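Local coordinates for phospho-furanose lactonase (Mycoplasma synoviae, PDB 3OVG), which hydrolyses D-xylono-1,4-lactone 5-phosphate and L-arabino-1,4-lactone 5-phosphate, and also carboxy 1,4-lactones, using two zinc ions per subunit, at residues 234-240 and 268-274; 254-258 and 305-311. All coordinates share one frame; numbering follows the deposited sequence.

Contact 1 pairs two neighbouring parallel strands in the wall of the TIM barrel, and contact 2 packs helices of the outer layer, with their centres about 15 Å apart. They share one beta-alpha-beta unit: helix 250-262, which supplies residues 254-258, connects strand 236-239 to strand 269-271. The two meet where F239 and L271 reach outward from the strands to I257 and L306 of the helices. Their chemistry follows their place. Contact 1 is buried and held by backbone hydrogen bonds, and it becomes acidic and hydrated toward the zinc site. Contact 2 is partly buried, has no hydrogen bond across it, and fits small and branched apolar side chains together beside a neighbouring subunit.

Contact 1: residues 234-240 and 268-274; sequences GVTLCFD and HITLSLD. With ZN (zinc ion), chain G.
The flat rings of F239 and H268 both use their edges here. I269 CG2 lies in the plane of the F239 ring at its CD2 edge, 3.8 Å from CD2, an apolar pair on the helix-facing side of the strands; Y226 meets the phenyl ring from outside the pair. At the H268 edge sit the backbone oxygens of G234 and V235, and ND1 donates to V235 O at 3.0 Å, almost within the ring plane but above the carbonyl plane. This imidazole bond precedes, at the N-terminal end of the pair, the backbone bonds L237 N to H268 O, T270 N to L237 O and F239 N to T270 O. On the barrel interior C238 lies beside T270, a small residue next to a hydroxyl that Q213 binds; T270 OG1, turned between its own N and carbonyl carbon (chi1 54°), comes 3.3 Å from C238 CB. S272 then replaces a backbone rung with its side chain, OG donating to F239 O at 2.8 Å while accepting from a water. Beyond it the side chains of D240 and D274 lie side by side, their carboxylate planes turned 83° apart, with D240 OD1 4.0 Å from D274 OD2. Separate oxygens serve the two metals: D274 OD1 binds zinc at 2.2 Å with H26 and H28, and D240 OD2 accepts from H216 ND1, consistent with D240 orienting H216, a ligand of the second zinc.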
ATOM      1  N   GLY A 234     -28.913 -29.640 -12.181  1.00 18.84           N
ATOM      2  CA  GLY A 234     -28.422 -30.601 -13.149  1.00 18.29           C
ATOM      3  C   GLY A 234     -27.170 -30.121 -13.871  1.00 18.94           C
ATOM      4  O   GLY A 234     -26.759 -30.712 -14.880  1.00 19.72           O
ATOM      5  N   VAL A 235     -26.571 -29.037 -13.389  1.00 18.45           N
ATOM      6  CA  VAL A 235     -25.361 -28.509 -14.018  1.00 17.67           C
ATOM      7  C   VAL A 235     -24.183 -29.385 -13.614  1.00 17.71           C
ATOM      8  O   VAL A 235     -24.347 -30.351 -12.871  1.00 16.39           O
ATOM      9  CB  VAL A 235     -25.091 -27.021 -13.674  1.00 16.61           C
ATOM     10  CG1 VAL A 235     -26.235 -26.128 -14.189  1.00 16.32           C
ATOM     11  CG2 VAL A 235     -24.858 -26.834 -12.175  1.00 15.88           C
ATOM     12  N   THR A 236     -23.006 -29.073 -14.141  1.00 17.58           N
ATOM     13  CA  THR A 236     -21.780 -29.834 -13.845  1.00 16.25           C
ATOM     14  C   THR A 236     -20.806 -28.891 -13.115  1.00 16.36           C
ATOM     15  O   THR A 236     -20.649 -27.701 -13.483  1.00 15.27           O
ATOM     16  CB  THR A 236     -21.170 -30.402 -15.159  1.00 15.98           C
ATOM     17  OG1 THR A 236     -22.093 -31.316 -15.748  1.00 16.76           O
ATOM     18  CG2 THR A 236     -19.798 -31.084 -14.952  1.00 16.87           C
ATOM     19  N   LEU A 237     -20.212 -29.406 -12.047  1.00 12.86           N
ATOM     20  CA  LEU A 237     -19.215 -28.671 -11.275  1.00 15.09           C
ATOM     21  C   LEU A 237     -17.839 -28.980 -11.850  1.00 14.56           C
ATOM     22  O   LEU A 237     -17.441 -30.131 -11.887  1.00 15.86           O
ATOM     23  CB  LEU A 237     -19.283 -29.060  -9.770  1.00 14.54           C
ATOM     24  CG  LEU A 237     -20.677 -28.917  -9.131  1.00 16.25           C
ATOM     25  CD1 LEU A 237     -20.718 -29.230  -7.623  1.00 15.25           C
ATOM     26  CD2 LEU A 237     -21.274 -27.514  -9.435  1.00 14.78           C
ATOM     27  N   CYS A 238     -17.139 -27.959 -12.345  1.00 16.20           N
ATOM     28  CA  CYS A 238     -15.757 -28.106 -12.796  1.00 15.72           C
ATOM     29  C   CYS A 238     -14.822 -27.744 -11.657  1.00 16.15           C
ATOM     30  O   CYS A 238     -14.649 -26.589 -11.338  1.00 16.29           O
ATOM     31  CB  CYS A 238     -15.452 -27.220 -14.012  1.00 17.07           C
ATOM     32  SG  CYS A 238     -13.738 -27.424 -14.614  1.00 18.44           S
ATOM     33  N   PHE A 239     -14.211 -28.741 -11.027  1.00 16.74           N
ATOM     34  CA  PHE A 239     -13.304 -28.451  -9.934  1.00 16.59           C
ATOM     35  C   PHE A 239     -11.907 -28.160 -10.410  1.00 17.65           C
ATOM     36  O   PHE A 239     -11.359 -28.913 -11.218  1.00 16.76           O
ATOM     37  CB  PHE A 239     -13.232 -29.649  -8.967  1.00 14.61           C
ATOM     38  CG  PHE A 239     -14.480 -29.861  -8.205  1.00 16.83           C
ATOM     39  CD1 PHE A 239     -14.856 -28.958  -7.210  1.00 18.56           C
ATOM     40  CD2 PHE A 239     -15.299 -30.953  -8.470  1.00 17.03           C
ATOM     41  CE1 PHE A 239     -16.021 -29.156  -6.476  1.00 16.12           C
ATOM     42  CE2 PHE A 239     -16.471 -31.145  -7.743  1.00 17.48           C
ATOM     43  CZ  PHE A 239     -16.828 -30.241  -6.751  1.00 15.67           C
ATOM     44  N   ASP A 240     -11.290 -27.119  -9.858  1.00 16.91           N
ATOM     45  CA  ASP A 240      -9.832 -27.127  -9.805  1.00 17.30           C
ATOM     46  C   ASP A 240      -9.474 -27.326  -8.322  1.00 17.60           C
ATOM     47  O   ASP A 240     -10.315 -27.817  -7.565  1.00 15.67           O
ATOM     48  CB  ASP A 240      -9.268 -25.848 -10.395  1.00 17.76           C
ATOM     49  CG  ASP A 240      -9.721 -24.638  -9.633  1.00 20.35           C
ATOM     50  OD1 ASP A 240      -8.880 -24.075  -8.909  1.00 25.42           O
ATOM     51  OD2 ASP A 240     -10.909 -24.258  -9.749  1.00 22.47           O
ATOM     52  N   HIS A 268     -21.727 -35.495 -12.958  1.00 15.37           N
ATOM     53  CA  HIS A 268     -21.822 -34.037 -12.849  1.00 16.77           C
ATOM     54  C   HIS A 268     -20.556 -33.345 -12.366  1.00 16.86           C
ATOM     55  O   HIS A 268     -20.622 -32.249 -11.816  1.00 14.39           O
ATOM     56  CB  HIS A 268     -22.996 -33.685 -11.958  1.00 15.65           C
ATOM     57  CG  HIS A 268     -24.290 -34.087 -12.565  1.00 17.56           C
ATOM     58  ND1 HIS A 268     -25.063 -33.216 -13.304  1.00 17.83           N
ATOM     59  CD2 HIS A 268     -24.914 -35.290 -12.614  1.00 15.81           C
ATOM     60  CE1 HIS A 268     -26.126 -33.861 -13.756  1.00 19.90           C
ATOM     61  NE2 HIS A 268     -26.060 -35.118 -13.348  1.00 16.58           N
ATOM     62  N   ILE A 269     -19.413 -33.969 -12.639  1.00 14.96           N
ATOM     63  CA  ILE A 269     -18.140 -33.505 -12.143  1.00 14.06           C
ATOM     64  C   ILE A 269     -17.103 -33.506 -13.260  1.00 16.72           C
ATOM     65  O   ILE A 269     -16.884 -34.527 -13.923  1.00 16.40           O
ATOM     66  CB  ILE A 269     -17.639 -34.435 -11.034  1.00 14.75           C
ATOM     67  CG1 ILE A 269     -18.675 -34.524  -9.910  1.00 15.54           C
ATOM     68  CG2 ILE A 269     -16.258 -33.977 -10.515  1.00 13.51           C
ATOM     69  CD1 ILE A 269     -18.254 -35.460  -8.765  1.00 14.40           C
ATOM     70  N   THR A 270     -16.425 -32.383 -13.459  1.00 14.56           N
ATOM     71  CA  THR A 270     -15.244 -32.439 -14.298  1.00 15.75           C
ATOM     72  C   THR A 270     -14.056 -31.939 -13.483  1.00 15.44           C
ATOM     73  O   THR A 270     -14.223 -31.461 -12.345  1.00 16.07           O
ATOM     74  CB  THR A 270     -15.413 -31.609 -15.596  1.00 15.62           C
ATOM     75  OG1 THR A 270     -15.783 -30.286 -15.239  1.00 13.48           O
ATOM     76  CG2 THR A 270     -16.507 -32.220 -16.478  1.00 14.73           C
ATOM     77  N   LEU A 271     -12.860 -32.065 -14.046  1.00 16.28           N
ATOM     78  CA  LEU A 271     -11.628 -31.682 -13.352  1.00 15.08           C
ATOM     79  C   LEU A 271     -10.826 -30.707 -14.228  1.00 18.11           C
ATOM     80  O   LEU A 271     -11.074 -30.590 -15.422  1.00 17.18           O
ATOM     81  CB  LEU A 271     -10.781 -32.908 -13.035  1.00 13.79           C
ATOM     82  CG  LEU A 271     -11.090 -33.695 -11.748  1.00 17.41           C
ATOM     83  CD1 LEU A 271     -10.061 -34.804 -11.581  1.00 16.09           C
ATOM     84  CD2 LEU A 271     -11.039 -32.733 -10.558  1.00 15.14           C
ATOM     85  N   SER A 272      -9.868 -30.032 -13.608  1.00 18.79           N
ATOM     86  CA  SER A 272      -9.099 -28.958 -14.226  1.00 18.33           C
ATOM     87  C   SER A 272      -7.955 -28.626 -13.276  1.00 19.10           C
ATOM     88  O   SER A 272      -8.001 -28.997 -12.103  1.00 19.62           O
ATOM     89  CB  SER A 272      -9.962 -27.722 -14.425  1.00 17.23           C
ATOM     90  OG  SER A 272     -10.363 -27.167 -13.180  1.00 17.34           O
ATOM     91  N   LEU A 273      -6.923 -27.962 -13.779  1.00 19.02           N
ATOM     92  CA  LEU A 273      -5.863 -27.449 -12.919  1.00 20.00           C
ATOM     93  C   LEU A 273      -6.025 -25.909 -12.727  1.00 19.32           C
ATOM     94  O   LEU A 273      -5.591 -25.335 -11.712  1.00 18.33           O
ATOM     95  CB  LEU A 273      -4.478 -27.816 -13.478  1.00 16.40           C
ATOM     96  CG  LEU A 273      -3.971 -29.202 -13.065  1.00 19.57           C
ATOM     97  CD1 LEU A 273      -4.523 -29.520 -11.679  1.00 20.17           C
ATOM     98  CD2 LEU A 273      -4.368 -30.281 -14.024  1.00 20.91           C
ATOM     99  N   ASP A 274      -6.695 -25.254 -13.676  1.00 16.86           N
ATOM    100  CA  ASP A 274      -6.756 -23.811 -13.650  1.00 16.46           C
ATOM    101  C   ASP A 274      -5.361 -23.231 -13.330  1.00 18.00           C
ATOM    102  O   ASP A 274      -5.200 -22.460 -12.375  1.00 16.12           O
ATOM    103  CB  ASP A 274      -7.790 -23.323 -12.613  1.00 18.10           C
ATOM    104  CG  ASP A 274      -7.955 -21.802 -12.652  1.00 18.74           C
ATOM    105  OD1 ASP A 274      -7.725 -21.250 -13.727  1.00 16.40           O
ATOM    106  OD2 ASP A 274      -8.281 -21.168 -11.634  1.00 19.16           O
TER
HETATM  107 ZN    ZN G 362      -8.827 -19.633 -14.773  1.00 34.02          ZN
HETATM  108  O   HOH W   1     -12.128 -24.950 -12.760  1.00 21.99           O
HETATM  109  O   HOH W   2      -6.076 -22.743  -9.511  1.00 25.85           O
HETATM  110  O   HOH W   3      -9.278 -19.119 -12.521  1.00 25.33           O
HETATM  111  O   HOH W   4      -7.212 -17.831 -14.124  1.00 24.73           O

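Contact 2: residues 254-258 and 305-311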
ATOM      1  N   ALA A 254     -10.597 -34.176  -2.608  1.00 18.51           N
ATOM      2  CA  ALA A 254     -10.743 -35.622  -2.804  1.00 19.65           C
ATOM      3  C   ALA A 254     -11.942 -36.180  -2.024  1.00 18.82           C
ATOM      4  O   ALA A 254     -12.819 -36.832  -2.592  1.00 19.79           O
ATOM      5  CB  ALA A 254      -9.451 -36.352  -2.403  1.00 20.07           C
ATOM      6  N   GLU A 255     -11.999 -35.915  -0.727  1.00 17.47           N
ATOM      7  CA  GLU A 255     -13.112 -36.442   0.051  1.00 19.96           C
ATOM      8  C   GLU A 255     -14.455 -35.815  -0.358  1.00 18.25           C
ATOM      9  O   GLU A 255     -15.490 -36.470  -0.326  1.00 16.78           O
ATOM     10  CB  GLU A 255     -12.838 -36.338   1.560  1.00 19.53           C
ATOM     11  CG  GLU A 255     -11.558 -37.095   1.981  1.00 23.57           C
ATOM     12  CD  GLU A 255     -11.294 -37.024   3.476  1.00 32.40           C
ATOM     13  OE1 GLU A 255     -11.922 -36.176   4.128  1.00 35.29           O
ATOM     14  OE2 GLU A 255     -10.473 -37.824   4.008  1.00 34.97           O
ATOM     15  N   ASN A 256     -14.459 -34.556  -0.773  1.00 17.14           N
ATOM     16  CA  ASN A 256     -15.739 -33.997  -1.209  1.00 17.39           C
ATOM     17  C   ASN A 256     -16.249 -34.636  -2.524  1.00 17.24           C
ATOM     18  O   ASN A 256     -17.464 -34.930  -2.705  1.00 18.90           O
ATOM     19  CB  ASN A 256     -15.682 -32.459  -1.221  1.00 18.99           C
ATOM     20  CG  ASN A 256     -15.851 -31.870   0.178  1.00 18.86           C
ATOM     21  OD1 ASN A 256     -16.397 -32.525   1.059  1.00 17.53           O
ATOM     22  ND2 ASN A 256     -15.404 -30.629   0.376  1.00 16.26           N
ATOM     23  N   ILE A 257     -15.312 -34.931  -3.412  1.00 16.89           N
ATOM     24  CA  ILE A 257     -15.636 -35.599  -4.665  1.00 17.88           C
ATOM     25  C   ILE A 257     -16.159 -37.025  -4.384  1.00 18.60           C
ATOM     26  O   ILE A 257     -17.149 -37.469  -4.982  1.00 17.10           O
ATOM     27  CB  ILE A 257     -14.417 -35.578  -5.611  1.00 17.85           C
ATOM     28  CG1 ILE A 257     -14.319 -34.222  -6.319  1.00 17.67           C
ATOM     29  CG2 ILE A 257     -14.488 -36.663  -6.683  1.00 19.04           C
ATOM     30  CD1 ILE A 257     -13.093 -34.153  -7.153  1.00 15.60           C
ATOM     31  N   LYS A 258     -15.507 -37.714  -3.452  1.00 18.28           N
ATOM     32  CA  LYS A 258     -15.936 -39.044  -3.009  1.00 18.09           C
ATOM     33  C   LYS A 258     -17.403 -39.006  -2.509  1.00 19.22           C
ATOM     34  O   LYS A 258     -18.221 -39.870  -2.863  1.00 19.07           O
ATOM     35  CB  LYS A 258     -14.947 -39.560  -1.924  1.00 21.08           C
ATOM     36  CG  LYS A 258     -15.421 -40.725  -0.957  1.00 23.75           C
ATOM     37  CD  LYS A 258     -15.818 -41.964  -1.674  1.00 21.97           C
ATOM     38  CE  LYS A 258     -15.569 -43.278  -0.832  1.00 22.88           C
ATOM     39  NZ  LYS A 258     -16.665 -43.635   0.139  1.00 26.07           N
ATOM     40  N   LEU A 305      -4.645 -39.919  -5.464  1.00 19.65           N
ATOM     41  CA  LEU A 305      -5.312 -39.574  -4.208  1.00 19.60           C
ATOM     42  C   LEU A 305      -6.817 -39.862  -4.254  1.00 20.03           C
ATOM     43  O   LEU A 305      -7.402 -40.353  -3.280  1.00 17.78           O
ATOM     44  CB  LEU A 305      -5.050 -38.118  -3.807  1.00 20.03           C
ATOM     45  CG  LEU A 305      -5.785 -37.590  -2.562  1.00 19.98           C
ATOM     46  CD1 LEU A 305      -5.339 -38.326  -1.287  1.00 17.59           C
ATOM     47  CD2 LEU A 305      -5.559 -36.035  -2.387  1.00 16.49           C
ATOM     48  N   LEU A 306      -7.446 -39.518  -5.373  1.00 18.78           N
ATOM     49  CA  LEU A 306      -8.847 -39.880  -5.601  1.00 22.15           C
ATOM     50  C   LEU A 306      -9.091 -41.386  -5.387  1.00 20.86           C
ATOM     51  O   LEU A 306     -10.029 -41.790  -4.684  1.00 19.34           O
ATOM     52  CB  LEU A 306      -9.272 -39.481  -7.011  1.00 18.19           C
ATOM     53  CG  LEU A 306     -10.311 -38.357  -7.172  1.00 23.39           C
ATOM     54  CD1 LEU A 306     -10.379 -37.366  -6.031  1.00 18.01           C
ATOM     55  CD2 LEU A 306     -10.136 -37.657  -8.509  1.00 17.63           C
ATOM     56  N   LYS A 307      -8.264 -42.214  -6.004  1.00 20.37           N
ATOM     57  CA  LYS A 307      -8.466 -43.664  -5.853  1.00 21.11           C
ATOM     58  C   LYS A 307      -8.252 -44.029  -4.409  1.00 22.57           C
ATOM     59  O   LYS A 307      -8.966 -44.881  -3.875  1.00 21.99           O
ATOM     60  CB  LYS A 307      -7.499 -44.490  -6.714  1.00 23.72           C
ATOM     61  CG  LYS A 307      -7.605 -44.224  -8.219  1.00 29.11           C
ATOM     62  CD  LYS A 307      -6.863 -45.332  -9.036  1.00 33.62           C
ATOM     63  CE  LYS A 307      -7.051 -45.118 -10.546  1.00 35.68           C
ATOM     64  NZ  LYS A 307      -6.922 -43.647 -10.848  1.00 34.98           N
ATOM     65  N   GLN A 308      -7.265 -43.396  -3.777  1.00 19.77           N
ATOM     66  CA  GLN A 308      -6.950 -43.681  -2.369  1.00 21.24           C
ATOM     67  C   GLN A 308      -8.117 -43.466  -1.413  1.00 21.40           C
ATOM     68  O   GLN A 308      -8.324 -44.258  -0.480  1.00 21.00           O
ATOM     69  CB  GLN A 308      -5.746 -42.839  -1.882  1.00 21.51           C
ATOM     70  CG  GLN A 308      -5.259 -43.230  -0.482  1.00 21.11           C
ATOM     71  CD  GLN A 308      -4.012 -42.445   0.019  1.00 21.90           C
ATOM     72  OE1 GLN A 308      -3.443 -41.611  -0.683  1.00 22.72           O
ATOM     73  NE2 GLN A 308      -3.592 -42.745   1.238  1.00 22.88           N
ATOM     74  N   VAL A 309      -8.857 -42.376  -1.598  1.00 18.80           N
ATOM     75  CA  VAL A 309      -9.970 -42.106  -0.700  1.00 18.92           C
ATOM     76  C   VAL A 309     -11.206 -42.908  -1.118  1.00 19.83           C
ATOM     77  O   VAL A 309     -12.220 -42.859  -0.443  1.00 21.03           O
ATOM     78  CB  VAL A 309     -10.310 -40.608  -0.635  1.00 21.88           C
ATOM     79  CG1 VAL A 309      -9.069 -39.794  -0.229  1.00 22.56           C
ATOM     80  CG2 VAL A 309     -10.855 -40.141  -1.973  1.00 20.20           C
ATOM     81  N   GLY A 310     -11.133 -43.623  -2.244  1.00 20.74           N
ATOM     82  CA  GLY A 310     -12.234 -44.511  -2.615  1.00 21.34           C
ATOM     83  C   GLY A 310     -13.054 -44.180  -3.855  1.00 22.90           C
ATOM     84  O   GLY A 310     -14.130 -44.741  -4.045  1.00 23.77           O
ATOM     85  N   VAL A 311     -12.556 -43.290  -4.711  1.00 20.10           N
ATOM     86  CA  VAL A 311     -13.248 -43.006  -5.960  1.00 19.09           C
ATOM     87  C   VAL A 311     -12.846 -44.097  -6.949  1.00 23.70           C
ATOM     88  O   VAL A 311     -11.663 -44.437  -7.084  1.00 22.60           O
ATOM     89  CB  VAL A 311     -12.913 -41.611  -6.509  1.00 19.98           C
ATOM     90  CG1 VAL A 311     -13.665 -41.354  -7.803  1.00 21.41           C
ATOM     91  CG2 VAL A 311     -13.277 -40.545  -5.476  1.00 20.16           C
TER
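A254 sets its CB against three residues of the facing helix: L305 CG at 3.9 Å, L306 CD1 also at 3.9 Å, and V309 CG2 at 4.1 Å. A methyl is small enough to sit among these branched side chains. The axes of the two short segments come to 9.2 Å at 57°. L306 reaches along the inner side, its CD1 also 4.2 Å from I257 CG2, while I316 of helix 313-327 packs against L306 and V311 from beyond. One turn after A254, K258 lays its aliphatic chain over the end of the other helix. Its CG stands anti to the backbone N (chi1 160°), a bend at chi2 carries CE to within 3.4 Å of V309 O, and a second at chi4 turns NZ to a salt bridge with D262. G310 lies against this chain with positive phi and closes a Schellman motif, its N bonded to K307 O and V311 N to L306 O; lacking a side chain, it leaves room for the lysine methylenes. V311 then turns CG2 back to K258 CA. E255 OE2 makes a hydrogen bond with Y224 OH of the second subunit, whose ring also packs on V309. Such helix-on-helix packing belongs to the outer layer of a TIM barrel, here continued into a subunit interface.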